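Putative sulfatase yidJ (Bacteroides fragilis, PDB 2QZU) probably hydrolyses sulfate esters as a metal-dependent enzyme of the arylsulfatase type. Local coordinates at residues A[28-33]-A[363-368]; A[41-46]-A[51-56]; A[82-87]-A[131-136]; A[315-320]-A[326-331]; A[435-440]-A[455-460]. All coordinates share one frame; numbering follows the deposited sequence.

Contact 1: A[28-33]-A[363-368]; sequences PNLVFI and PTLLSM
Leu365, on the helix that ends at residue 368, reaches the strand at Leu30 and Phe32, a compact case of a single branched side chain bridging two neighbours on one face of a sheet. Its CB leaves the helix in the direction of the strand but comes into contact with neither residue. CG follows, anti to the carbonyl carbon (chi1 -70°), and it too stays short of touching, so the whole meeting falls to the two methyls. CD1 is the busier of them. It lies 4.0 Å from Phe32 CD2 and almost as near Phe32 CE2, level with the plane of the ring and against its edge, the two side chains running at about a right angle. The same CD1 sits 4.2 Å from Leu30 CD1. The second methyl, Leu365 CD2, also ends close to Leu30 CD1, at 4.3 Å, so that Leu30 is touched by both prongs of the fork. On Phe32, chi1 (-169°, CG anti to the backbone N) and chi2 (-74°) together set the ring with its CD2 and CE2 edge beside Leu365 CD1. The touching atoms are all carbon and all three residues are buried. On the strand, Leu30 and Phe32 alternate with Asn29, Val31 and Ile33, whose side chains make no contact with residues 363-368. Leu365 also rests on Ile307 of the adjacent parallel strand, and Trp116 of helix 116-122 flanks Leu30. The arrangement is that of a helix laid on the central mixed sheet of the alpha/beta fold that sulfatases share with alkaline phosphatase.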
# COMPACT_ATOMS: atom_id res chain seq x y z
N PRO A 28 31.18 6.96 -29.96
CA PRO A 28 29.82 7.43 -29.67
C PRO A 28 29.43 7.68 -28.22
O PRO A 28 30.10 7.24 -27.28
CB PRO A 28 28.96 6.34 -30.29
CG PRO A 28 29.75 5.10 -29.98
CD PRO A 28 31.17 5.53 -30.33
N ASN A 29 28.34 8.42 -28.05
CA ASN A 29 27.81 8.71 -26.72
C ASN A 29 26.96 7.50 -26.35
O ASN A 29 26.71 6.64 -27.19
CB ASN A 29 26.92 9.94 -26.74
CG ASN A 29 27.63 11.15 -27.30
OD1 ASN A 29 27.16 11.78 -28.25
ND2 ASN A 29 28.77 11.49 -26.71
N LEU A 30 26.51 7.46 -25.11
CA LEU A 30 25.67 6.36 -24.65
C LEU A 30 24.59 6.88 -23.72
O LEU A 30 24.87 7.60 -22.77
CB LEU A 30 26.50 5.31 -23.91
CG LEU A 30 25.73 4.25 -23.11
CD1 LEU A 30 24.94 3.33 -24.04
CD2 LEU A 30 26.71 3.44 -22.27
N VAL A 31 23.35 6.53 -24.02
CA VAL A 31 22.23 6.89 -23.17
C VAL A 31 21.59 5.55 -22.85
O VAL A 31 20.91 4.94 -23.68
CB VAL A 31 21.23 7.83 -23.88
CG1 VAL A 31 20.01 8.05 -22.99
CG2 VAL A 31 21.91 9.17 -24.18
N PHE A 32 21.85 5.07 -21.64
CA PHE A 32 21.35 3.79 -21.19
C PHE A 32 20.11 4.01 -20.33
O PHE A 32 20.20 4.52 -19.21
CB PHE A 32 22.46 3.10 -20.39
CG PHE A 32 22.20 1.65 -20.08
CD1 PHE A 32 21.27 1.28 -19.11
CD2 PHE A 32 22.93 0.66 -20.72
CE1 PHE A 32 21.08 -0.07 -18.78
CE2 PHE A 32 22.74 -0.68 -20.41
CZ PHE A 32 21.82 -1.05 -19.43
N ILE A 33 18.96 3.64 -20.87
CA ILE A 33 17.70 3.81 -20.17
C ILE A 33 17.14 2.46 -19.75
O ILE A 33 17.12 1.52 -20.53
CB ILE A 33 16.66 4.51 -21.05
CG1 ILE A 33 17.21 5.85 -21.54
CG2 ILE A 33 15.37 4.74 -20.26
CD1 ILE A 33 16.30 6.56 -22.52
N PRO A 363 30.57 -5.86 -21.97
CA PRO A 363 31.51 -6.04 -23.09
C PRO A 363 30.94 -5.65 -24.45
O PRO A 363 31.66 -5.11 -25.30
CB PRO A 363 31.86 -7.53 -23.00
CG PRO A 363 30.59 -8.13 -22.50
CD PRO A 363 30.16 -7.16 -21.41
N THR A 364 29.66 -5.92 -24.66
CA THR A 364 29.01 -5.60 -25.94
C THR A 364 29.06 -4.11 -26.27
O THR A 364 29.50 -3.73 -27.35
CB THR A 364 27.55 -6.10 -25.95
OG1 THR A 364 27.52 -7.51 -25.72
CG2 THR A 364 26.88 -5.79 -27.29
N LEU A 365 28.62 -3.27 -25.34
CA LEU A 365 28.62 -1.82 -25.59
C LEU A 365 30.04 -1.27 -25.71
O LEU A 365 30.33 -0.49 -26.61
CB LEU A 365 27.86 -1.09 -24.48
CG LEU A 365 26.34 -1.30 -24.46
CD1 LEU A 365 25.75 -0.73 -23.17
CD2 LEU A 365 25.71 -0.62 -25.68
N LEU A 366 30.92 -1.67 -24.80
CA LEU A 366 32.29 -1.18 -24.84
C LEU A 366 32.97 -1.47 -26.18
O LEU A 366 33.65 -0.61 -26.73
CB LEU A 366 33.10 -1.80 -23.70
CG LEU A 366 33.59 -0.86 -22.59
CD1 LEU A 366 32.55 0.20 -22.28
CD2 LEU A 366 33.92 -1.68 -21.35
N SER A 367 32.79 -2.69 -26.70
CA SER A 367 33.39 -3.04 -27.99
C SER A 367 32.73 -2.23 -29.11
O SER A 367 33.41 -1.74 -30.01
CB SER A 367 33.25 -4.54 -28.27
OG SER A 367 34.11 -5.30 -27.44
N MSE A 368 31.41 -2.09 -29.04
CA MSE A 368 30.69 -1.31 -30.06
C MSE A 368 31.17 0.13 -30.07
O MSE A 368 31.22 0.78 -31.11
CB MSE A 368 29.18 -1.32 -29.78
CG MSE A 368 28.47 -2.62 -30.07
SE MSE A 368 26.61 -2.52 -29.48
CE MSE A 368 25.95 -1.29 -30.84

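Contact 2: A[41-46]-A[51-56]; sequences DAIGCI and VKTPHL
The backbones draw closest at Gly44 and Thr53, with CA atoms 5.4 Å apart, where an inverse gamma turn centred on Ala42 and a short 3-10 segment from Gly44 run up against the chain entering a helix. One polar bond fastens the two: Gly44 N donates to Thr53 OG1 at 2.9 Å, moderately bent at 154°. The hydroxyl is brought there by a chi1 of 59°, which places OG1 between the backbone N and the carbonyl carbon. The same OG1 is hydrogen-bonded to Asp57 OD1, and Cys45 N bonds to that carboxylate oxygen as well, so one threonine and one aspartate together hold successive amides of the 3-10 segment. The methyl of Thr53 faces the same segment, CG2 lying 4.1 Å from Ala42 O. Ile43 CG2 packs beside the hydroxyl, 3.9 Å from Thr53 OG1, the side chains at about a right angle. Val51 contributes CG1, which presses on the peptide after Ala42 at 3.5 Å from Ala42 O, while its own carbonyl O lies 3.4 Å from Gly44 CA. Although Thr53 occupies the N-cap position of helix 54-61, its side chain makes no capping bond; Asp287 of the long helix 267-299 binds His55 N and Leu56 N instead. That long helix, through Ile283, also backs Ala42 and Thr53, and Asn65 of strand 64-66 lies against Cys45 and Ile46.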
# COMPACT_ATOMS: atom_id res chain seq x y z
N ASP A 41 7.62 -8.78 -23.23
CA ASP A 41 6.49 -8.77 -24.16
C ASP A 41 5.54 -7.60 -23.99
O ASP A 41 4.59 -7.45 -24.76
CB ASP A 41 5.70 -10.09 -24.07
CG ASP A 41 6.48 -11.27 -24.60
OD1 ASP A 41 7.37 -11.06 -25.46
OD2 ASP A 41 6.20 -12.42 -24.18
N ALA A 42 5.79 -6.76 -22.99
CA ALA A 42 4.92 -5.61 -22.75
C ALA A 42 5.35 -4.40 -23.58
O ALA A 42 5.50 -3.29 -23.06
CB ALA A 42 4.92 -5.25 -21.26
N ILE A 43 5.57 -4.63 -24.87
CA ILE A 43 5.95 -3.58 -25.81
C ILE A 43 4.90 -3.66 -26.91
O ILE A 43 4.66 -4.74 -27.46
CB ILE A 43 7.35 -3.81 -26.41
CG1 ILE A 43 8.41 -3.79 -25.31
CG2 ILE A 43 7.66 -2.72 -27.44
CD1 ILE A 43 9.82 -4.12 -25.81
N GLY A 44 4.28 -2.53 -27.23
CA GLY A 44 3.25 -2.51 -28.25
C GLY A 44 3.58 -3.11 -29.60
O GLY A 44 2.80 -3.90 -30.14
N CYS A 45 4.74 -2.75 -30.15
CA CYS A 45 5.13 -3.25 -31.46
C CYS A 45 5.36 -4.75 -31.55
O CYS A 45 5.45 -5.30 -32.65
CB CYS A 45 6.37 -2.50 -31.97
SG CYS A 45 7.84 -2.65 -30.94
N ILE A 46 5.45 -5.43 -30.40
CA ILE A 46 5.65 -6.87 -30.40
C ILE A 46 4.32 -7.57 -30.71
O ILE A 46 4.29 -8.74 -31.08
CB ILE A 46 6.24 -7.35 -29.05
CG1 ILE A 46 7.67 -6.81 -28.92
CG2 ILE A 46 6.25 -8.87 -28.97
CD1 ILE A 46 8.38 -7.20 -27.64
N VAL A 51 -0.72 -3.11 -24.75
CA VAL A 51 -0.13 -2.02 -23.99
C VAL A 51 0.36 -0.97 -24.99
O VAL A 51 0.89 -1.31 -26.05
CB VAL A 51 1.04 -2.51 -23.10
CG1 VAL A 51 2.14 -3.11 -23.95
CG2 VAL A 51 1.56 -1.36 -22.25
N LYS A 52 0.16 0.30 -24.65
CA LYS A 52 0.55 1.40 -25.53
C LYS A 52 1.92 1.96 -25.19
O LYS A 52 2.13 2.50 -24.11
CB LYS A 52 -0.50 2.51 -25.47
CG LYS A 52 -1.88 2.06 -25.92
CD LYS A 52 -2.89 3.18 -25.82
CE LYS A 52 -4.27 2.72 -26.29
NZ LYS A 52 -4.24 2.27 -27.70
N THR A 53 2.85 1.83 -26.14
CA THR A 53 4.21 2.33 -25.99
C THR A 53 4.63 2.97 -27.32
O THR A 53 5.55 2.51 -27.99
CB THR A 53 5.20 1.18 -25.67
OG1 THR A 53 5.18 0.20 -26.71
CG2 THR A 53 4.83 0.51 -24.35
N PRO A 54 3.95 4.06 -27.71
CA PRO A 54 4.30 4.71 -28.97
C PRO A 54 5.74 5.20 -29.11
O PRO A 54 6.31 5.14 -30.20
CB PRO A 54 3.28 5.85 -29.06
CG PRO A 54 3.02 6.19 -27.61
CD PRO A 54 2.91 4.81 -26.99
N HIS A 55 6.34 5.67 -28.03
CA HIS A 55 7.71 6.17 -28.11
C HIS A 55 8.75 5.06 -28.23
O HIS A 55 9.73 5.19 -28.96
CB HIS A 55 7.99 7.08 -26.90
CG HIS A 55 7.10 8.28 -26.86
ND1 HIS A 55 7.20 9.32 -27.76
CD2 HIS A 55 6.04 8.58 -26.07
CE1 HIS A 55 6.25 10.20 -27.53
NE2 HIS A 55 5.53 9.78 -26.50
N LEU A 56 8.52 3.95 -27.53
CA LEU A 56 9.44 2.83 -27.63
C LEU A 56 9.26 2.16 -28.99
O LEU A 56 10.22 1.64 -29.56
CB LEU A 56 9.18 1.82 -26.51
CG LEU A 56 9.60 2.29 -25.12
CD1 LEU A 56 9.23 1.24 -24.08
CD2 LEU A 56 11.10 2.55 -25.10

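Contact 3: A[82-87]-A[131-136]; sequences MLMTGM and GKWHLD
Met84, a selenomethionine here, lays its bent side chain across Leu135 and up to Trp133. CG meets Leu135 CD1 at 3.7 Å; beyond it the chain bends at chi2 (-49°) and carries the terminal methyl on to the indole, Met84 CE stopping 4.3 Å from Trp133 CZ3. The selenium lies 5.5 Å from the centroid of the six-membered ring and 63° off its normal, an oblique Met-aromatic contact. Leu135 serves both partners with the same methyl, since CD1 also sits 3.9 Å above the plane of Trp133, displaced toward the rim. The three residues thus form a small buried apolar cluster. Next to it lies a polar site: His134 ND1 is hydrogen-bonded to Ser76 OG, the serine predicted to become 3-oxoalanine but unmodified in this crystal, and Lys132 forms a salt bridge with Asp36. Trp133 is further fixed by edge-to-face contacts with Tyr129 and Trp169. The cluster therefore joins the C-terminal end of helix 76-85 to the loop leaving strand 126-130, with Trp116 of helix 116-122 against Met84 and Arg80, on helix 76-85 itself, against Leu135.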
# COMPACT_ATOMS: atom_id res chain seq x y z
N MSE A 82 25.53 -7.57 -12.11
CA MSE A 82 26.07 -8.26 -13.28
C MSE A 82 26.29 -7.25 -14.39
O MSE A 82 27.30 -7.30 -15.10
CB MSE A 82 25.10 -9.35 -13.75
CG MSE A 82 25.24 -10.65 -12.99
SE MSE A 82 23.63 -11.73 -12.98
CE MSE A 82 23.47 -11.94 -11.08
N LEU A 83 25.35 -6.32 -14.55
CA LEU A 83 25.47 -5.30 -15.58
C LEU A 83 26.71 -4.44 -15.37
O LEU A 83 27.49 -4.23 -16.29
CB LEU A 83 24.23 -4.40 -15.57
CG LEU A 83 24.36 -3.14 -16.44
CD1 LEU A 83 24.49 -3.54 -17.91
CD2 LEU A 83 23.14 -2.25 -16.24
N MSE A 84 26.89 -3.95 -14.15
CA MSE A 84 28.03 -3.08 -13.87
C MSE A 84 29.41 -3.75 -13.92
O MSE A 84 30.37 -3.14 -14.38
CB MSE A 84 27.84 -2.39 -12.52
CG MSE A 84 26.57 -1.54 -12.41
SE MSE A 84 26.27 -0.32 -13.90
CE MSE A 84 24.34 -0.18 -13.73
N THR A 85 29.49 -4.99 -13.46
CA THR A 85 30.77 -5.71 -13.42
C THR A 85 31.05 -6.63 -14.61
O THR A 85 32.21 -6.97 -14.87
CB THR A 85 30.88 -6.60 -12.17
OG1 THR A 85 29.90 -7.64 -12.23
CG2 THR A 85 30.65 -5.78 -10.91
N GLY A 86 30.01 -7.05 -15.31
CA GLY A 86 30.19 -7.95 -16.44
C GLY A 86 30.55 -9.35 -15.94
O GLY A 86 31.07 -10.17 -16.70
N MSE A 87 30.28 -9.61 -14.67
CA MSE A 87 30.57 -10.91 -14.07
C MSE A 87 29.29 -11.58 -13.61
O MSE A 87 28.31 -10.91 -13.30
CB MSE A 87 31.50 -10.75 -12.86
CG MSE A 87 32.84 -10.09 -13.18
SE MSE A 87 33.99 -9.94 -11.62
CE MSE A 87 33.77 -8.06 -11.23
N GLY A 131 18.54 8.11 -11.06
CA GLY A 131 17.61 7.05 -10.74
C GLY A 131 18.05 6.04 -9.70
O GLY A 131 18.89 6.32 -8.85
N LYS A 132 17.46 4.85 -9.79
CA LYS A 132 17.72 3.75 -8.87
C LYS A 132 19.06 3.06 -9.13
O LYS A 132 19.36 2.66 -10.25
CB LYS A 132 16.58 2.73 -8.99
CG LYS A 132 16.73 1.50 -8.11
CD LYS A 132 15.55 0.57 -8.32
CE LYS A 132 15.74 -0.73 -7.55
NZ LYS A 132 14.63 -1.69 -7.81
N TRP A 133 19.86 2.93 -8.06
CA TRP A 133 21.18 2.30 -8.12
C TRP A 133 21.11 0.89 -7.53
O TRP A 133 21.51 -0.10 -8.16
CB TRP A 133 22.16 3.17 -7.32
CG TRP A 133 23.57 2.66 -7.20
CD1 TRP A 133 24.25 2.39 -6.05
CD2 TRP A 133 24.50 2.44 -8.27
NE1 TRP A 133 25.55 2.02 -6.33
CE2 TRP A 133 25.73 2.04 -7.69
CE3 TRP A 133 24.42 2.54 -9.67
CZ2 TRP A 133 26.87 1.75 -8.45
CZ3 TRP A 133 25.56 2.25 -10.43
CH2 TRP A 133 26.76 1.86 -9.82
N HIS A 134 20.59 0.81 -6.30
CA HIS A 134 20.40 -0.43 -5.56
C HIS A 134 21.60 -1.38 -5.55
O HIS A 134 21.44 -2.58 -5.77
CB HIS A 134 19.17 -1.18 -6.07
CG HIS A 134 18.57 -2.12 -5.06
ND1 HIS A 134 17.61 -3.05 -5.39
CD2 HIS A 134 18.78 -2.25 -3.74
CE1 HIS A 134 17.26 -3.72 -4.31
NE2 HIS A 134 17.95 -3.26 -3.29
N LEU A 135 22.79 -0.85 -5.31
CA LEU A 135 23.99 -1.69 -5.27
C LEU A 135 24.84 -1.46 -4.02
O LEU A 135 25.99 -1.89 -3.96
CB LEU A 135 24.82 -1.48 -6.54
CG LEU A 135 24.28 -2.21 -7.78
CD1 LEU A 135 24.98 -1.69 -9.03
CD2 LEU A 135 24.49 -3.72 -7.61
N ASP A 136 24.27 -0.78 -3.03
CA ASP A 136 24.98 -0.51 -1.77
C ASP A 136 24.26 -1.16 -0.58
O ASP A 136 23.04 -1.10 -0.47
CB ASP A 136 25.09 1.00 -1.52
CG ASP A 136 25.89 1.71 -2.60
OD1 ASP A 136 27.03 1.29 -2.89
OD2 ASP A 136 25.37 2.70 -3.16

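Contact 4: A[315-320]-A[326-331]; sequences GICMGA and KDIFYE
Ile316 and Lys326 pass each other at a slant, the isoleucine tip against the aliphatic shaft of the lysine: Ile316 CD1 lies 3.8 Å from Lys326 CE. Nearer the backbone, Lys326 CB is 3.8 Å from Gly315 O. The lysine chain is bent at chi2, chi3 and chi4, which brings CE against Ile316 CD1 while the amine leads away from residues 315-320 to a hydrogen bond with Gln37 OE1; a long, weak ion pair reaches Glu23 of the second subunit. The loop between strand 306-311 and helix 331-334 reverses here in a type I' beta turn from Cys317 to Ala320, closed by Ala320 N to Cys317 O at 3.0 Å. Cys317, the first residue of the turn, faces the other segment, its SG meeting Ile328 CG2 at 3.8 Å. The two branches of Ile328 divide the work: CG1 runs anti to the backbone N (chi1 -170°) and carries CD1 over a face of Phe329, 3.6 Å above its plane, leaving CG2 for the sulfur. Phe329 in turn sets CE2 over the centre of the Tyr330 ring, 3.9 Å above it, and Tyr330 is also stacked with His321.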
# COMPACT_ATOMS: atom_id res chain seq x y z
N GLY A 315 11.66 -9.15 -15.42
CA GLY A 315 10.24 -9.06 -15.65
C GLY A 315 9.48 -9.27 -14.34
O GLY A 315 9.96 -8.89 -13.27
N ILE A 316 8.30 -9.89 -14.43
CA ILE A 316 7.48 -10.13 -13.24
C ILE A 316 6.42 -11.19 -13.55
O ILE A 316 5.89 -11.24 -14.66
CB ILE A 316 6.79 -8.80 -12.79
CG1 ILE A 316 6.12 -8.99 -11.43
CG2 ILE A 316 5.77 -8.35 -13.82
CD1 ILE A 316 7.10 -9.12 -10.30
N CYS A 317 6.13 -12.06 -12.58
CA CYS A 317 5.11 -13.09 -12.79
C CYS A 317 3.71 -12.51 -12.55
O CYS A 317 2.78 -12.78 -13.31
CB CYS A 317 5.36 -14.28 -11.87
SG CYS A 317 6.82 -15.25 -12.32
N MSE A 318 3.58 -11.72 -11.49
CA MSE A 318 2.32 -11.07 -11.15
C MSE A 318 1.14 -12.04 -11.08
O MSE A 318 0.03 -11.74 -11.52
CB MSE A 318 2.03 -9.96 -12.18
CG MSE A 318 1.07 -8.87 -11.70
SE MSE A 318 0.78 -7.46 -13.02
CE MSE A 318 -0.74 -8.21 -13.92
N GLY A 319 1.38 -13.22 -10.51
CA GLY A 319 0.32 -14.21 -10.39
C GLY A 319 0.51 -15.40 -11.31
O GLY A 319 0.06 -16.50 -11.00
N ALA A 320 1.17 -15.19 -12.44
CA ALA A 320 1.41 -16.28 -13.38
C ALA A 320 2.26 -17.34 -12.68
O ALA A 320 3.19 -17.01 -11.93
CB ALA A 320 2.13 -15.76 -14.62
N LYS A 326 9.25 -12.01 -9.00
CA LYS A 326 10.13 -12.60 -10.00
C LYS A 326 11.12 -13.51 -9.23
O LYS A 326 10.75 -14.20 -8.27
CB LYS A 326 10.90 -11.60 -10.83
CG LYS A 326 11.92 -10.79 -10.07
CD LYS A 326 11.40 -10.37 -8.72
CE LYS A 326 10.57 -9.11 -8.81
NZ LYS A 326 11.08 -8.05 -7.88
N ASP A 327 12.39 -13.50 -9.65
CA ASP A 327 13.43 -14.32 -9.04
C ASP A 327 13.16 -15.81 -9.36
O ASP A 327 13.28 -16.67 -8.50
CB ASP A 327 13.47 -14.14 -7.52
CG ASP A 327 14.80 -14.59 -6.92
OD1 ASP A 327 15.63 -15.12 -7.67
OD2 ASP A 327 15.04 -14.41 -5.71
N ILE A 328 12.81 -16.08 -10.62
CA ILE A 328 12.52 -17.44 -11.05
C ILE A 328 12.78 -17.62 -12.55
O ILE A 328 12.81 -16.64 -13.30
CB ILE A 328 11.06 -17.81 -10.71
CG1 ILE A 328 10.82 -19.30 -10.93
CG2 ILE A 328 10.10 -16.98 -11.55
CD1 ILE A 328 11.54 -20.19 -9.93
N PHE A 329 12.95 -18.86 -12.98
CA PHE A 329 13.27 -19.16 -14.37
C PHE A 329 12.18 -19.02 -15.42
O PHE A 329 12.48 -19.09 -16.62
CB PHE A 329 13.86 -20.57 -14.44
CG PHE A 329 13.10 -21.58 -13.65
CD1 PHE A 329 13.63 -22.08 -12.46
CD2 PHE A 329 11.84 -21.99 -14.05
CE1 PHE A 329 12.90 -22.98 -11.68
CE2 PHE A 329 11.10 -22.89 -13.29
CZ PHE A 329 11.63 -23.39 -12.10
N TYR A 330 10.94 -18.82 -15.01
CA TYR A 330 9.85 -18.67 -15.97
C TYR A 330 10.06 -17.49 -16.92
O TYR A 330 10.62 -16.46 -16.53
CB TYR A 330 8.51 -18.52 -15.24
CG TYR A 330 8.05 -19.79 -14.56
CD1 TYR A 330 7.82 -20.95 -15.30
CD2 TYR A 330 7.84 -19.83 -13.18
CE1 TYR A 330 7.39 -22.13 -14.68
CE2 TYR A 330 7.41 -21.00 -12.55
CZ TYR A 330 7.18 -22.15 -13.31
OH TYR A 330 6.76 -23.31 -12.70
N GLU A 331 9.61 -17.66 -18.16
CA GLU A 331 9.75 -16.62 -19.18
C GLU A 331 9.27 -15.22 -18.77
O GLU A 331 9.94 -14.24 -19.06
CB GLU A 331 9.00 -17.03 -20.46
CG GLU A 331 9.66 -18.14 -21.25
CD GLU A 331 11.02 -17.74 -21.78
OE1 GLU A 331 12.03 -18.12 -21.16
OE2 GLU A 331 11.07 -17.04 -22.82

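Contact 5: A[435-440]-A[455-460]; sequences VILFDR and LKLTHT
The outer strand of a four-stranded antiparallel sheet meets the C-terminal helix through Val435 and Leu437 on one side and Leu457 and Thr458 on the other. The axes of strand 435-439 and helix 455-460 come within 10.1 Å, at 109° between their N-to-C directions. Leu437 is the buried member. Its CD2 meets Leu457 CD2 at 3.7 Å, the side chains at about a right angle, and lies 4.0 Å from Thr458 OG1 as Leu437 and Thr458 slide past each other in opposite senses. Val435 and Thr458 instead point at one another, tip to tip, with Val435 CG1 3.7 Å from Thr458 CG2. This division follows from the threonine's chi1 of -58°: the methyl is sent toward the valine, while the hydroxyl hydrogen-bonds to Gln454 O, just ahead of the helix, and, weakly, to Ala451 O. A small antiparallel sheet with a helix across one face is the familiar form of the C-terminal subdomain of sulfatases, and this chain fits it. Tyr421 and Tyr423 of the neighbouring strand 421-428 continue the apolar surface, touching Leu457 and Thr458 respectively. Asn449, in the loop between strand and helix, bonds through its side-chain amide to Leu437 N and Val435 O. Within the helix, Lys456 O is gripped twice, by Thr460 N and by Thr460 OG1 at 3.1 Å, from opposite faces of its carbonyl plane.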
# COMPACT_ATOMS: atom_id res chain seq x y z
N VAL A 435 15.11 -31.36 -10.67
CA VAL A 435 15.51 -31.15 -12.05
C VAL A 435 14.28 -30.67 -12.81
O VAL A 435 13.21 -31.27 -12.73
CB VAL A 435 16.03 -32.46 -12.70
CG1 VAL A 435 16.45 -32.20 -14.14
CG2 VAL A 435 17.20 -33.01 -11.90
N ILE A 436 14.43 -29.57 -13.53
CA ILE A 436 13.33 -28.98 -14.27
C ILE A 436 13.69 -28.78 -15.73
O ILE A 436 14.78 -28.31 -16.05
CB ILE A 436 12.93 -27.63 -13.64
CG1 ILE A 436 12.55 -27.84 -12.17
CG2 ILE A 436 11.78 -27.00 -14.41
CD1 ILE A 436 12.53 -26.57 -11.35
N LEU A 437 12.78 -29.15 -16.63
CA LEU A 437 13.01 -28.99 -18.05
C LEU A 437 11.71 -28.64 -18.76
O LEU A 437 10.71 -29.34 -18.62
CB LEU A 437 13.60 -30.28 -18.65
CG LEU A 437 13.83 -30.28 -20.17
CD1 LEU A 437 14.80 -29.16 -20.54
CD2 LEU A 437 14.38 -31.63 -20.60
N PHE A 438 11.74 -27.55 -19.51
CA PHE A 438 10.57 -27.11 -20.27
C PHE A 438 10.91 -27.00 -21.74
O PHE A 438 11.97 -26.48 -22.10
CB PHE A 438 10.08 -25.73 -19.80
CG PHE A 438 9.55 -25.70 -18.40
CD1 PHE A 438 10.20 -24.95 -17.42
CD2 PHE A 438 8.40 -26.40 -18.06
CE1 PHE A 438 9.69 -24.88 -16.12
CE2 PHE A 438 7.89 -26.35 -16.76
CZ PHE A 438 8.53 -25.59 -15.79
N ASP A 439 10.02 -27.51 -22.59
CA ASP A 439 10.18 -27.43 -24.04
C ASP A 439 9.28 -26.26 -24.40
O ASP A 439 8.07 -26.41 -24.49
CB ASP A 439 9.66 -28.71 -24.70
CG ASP A 439 9.77 -28.67 -26.22
OD1 ASP A 439 9.73 -27.56 -26.80
OD2 ASP A 439 9.88 -29.75 -26.83
N ARG A 440 9.87 -25.08 -24.61
CA ARG A 440 9.08 -23.89 -24.92
C ARG A 440 8.40 -23.88 -26.28
O ARG A 440 7.51 -23.06 -26.52
CB ARG A 440 9.95 -22.64 -24.75
CG ARG A 440 10.55 -22.50 -23.35
CD ARG A 440 10.94 -21.05 -23.06
NE ARG A 440 11.80 -20.50 -24.10
CZ ARG A 440 13.09 -20.81 -24.27
NH1 ARG A 440 13.68 -21.68 -23.45
NH2 ARG A 440 13.77 -20.27 -25.26
N LEU A 455 15.26 -38.22 -20.12
CA LEU A 455 16.53 -38.52 -19.47
C LEU A 455 17.76 -38.24 -20.33
O LEU A 455 18.77 -37.74 -19.83
CB LEU A 455 16.56 -39.99 -19.01
CG LEU A 455 15.55 -40.44 -17.95
CD1 LEU A 455 14.16 -40.55 -18.56
CD2 LEU A 455 15.98 -41.78 -17.39
N LYS A 456 17.68 -38.57 -21.61
CA LYS A 456 18.79 -38.36 -22.53
C LYS A 456 19.12 -36.87 -22.65
O LYS A 456 20.28 -36.47 -22.54
CB LYS A 456 18.46 -38.92 -23.91
CG LYS A 456 19.60 -38.81 -24.92
CD LYS A 456 19.25 -39.44 -26.26
CE LYS A 456 18.17 -38.65 -27.00
NZ LYS A 456 17.84 -39.26 -28.32
N LEU A 457 18.09 -36.07 -22.87
CA LEU A 457 18.24 -34.63 -23.01
C LEU A 457 18.76 -34.01 -21.72
O LEU A 457 19.65 -33.15 -21.74
CB LEU A 457 16.89 -34.03 -23.39
CG LEU A 457 16.83 -32.56 -23.80
CD1 LEU A 457 17.71 -32.32 -25.02
CD2 LEU A 457 15.39 -32.18 -24.09
N THR A 458 18.21 -34.45 -20.59
CA THR A 458 18.61 -33.94 -19.29
C THR A 458 20.09 -34.20 -19.04
O THR A 458 20.80 -33.37 -18.47
CB THR A 458 17.77 -34.59 -18.17
OG1 THR A 458 16.38 -34.33 -18.40
CG2 THR A 458 18.16 -34.01 -16.81
N HIS A 459 20.57 -35.37 -19.46
CA HIS A 459 21.97 -35.72 -19.28
C HIS A 459 22.86 -34.79 -20.11
O HIS A 459 23.94 -34.40 -19.67
CB HIS A 459 22.20 -37.18 -19.69
CG HIS A 459 23.64 -37.58 -19.74
ND1 HIS A 459 24.45 -37.31 -20.83
CD2 HIS A 459 24.43 -38.21 -18.84
CE1 HIS A 459 25.67 -37.75 -20.59
NE2 HIS A 459 25.68 -38.31 -19.39
N THR A 460 22.39 -34.44 -21.30
CA THR A 460 23.14 -33.55 -22.18
C THR A 460 23.24 -32.16 -21.56
O THR A 460 24.32 -31.56 -21.53
CB THR A 460 22.46 -33.43 -23.56
OG1 THR A 460 22.31 -34.74 -24.13
CG2 THR A 460 23.29 -32.56 -24.49

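Two pairs of contacts join directly. Contacts 1 and 3 meet where Phe32 CZ packs on Leu83 CD2 at 3.7 Å, which sets the central strand against helix 76-85. Contacts 4 and 5 share an apolar seam in which Phe329 packs on Ile436 and Phe438 (Phe329 CE2 to Phe438 CE1 3.7 Å), tying the loop 326-331 to the face of the C-terminal sheet turned away from helix 455-471. Contact 2 touches neither pair; its nearest atoms are about 7 Å from those of contact 1 and of contact 4. The probable active site around Ser76 borders contact 3, whose His134 is hydrogen-bonded to that serine. Contacts 3 and 4 also approach to about 7 Å between nearest atoms.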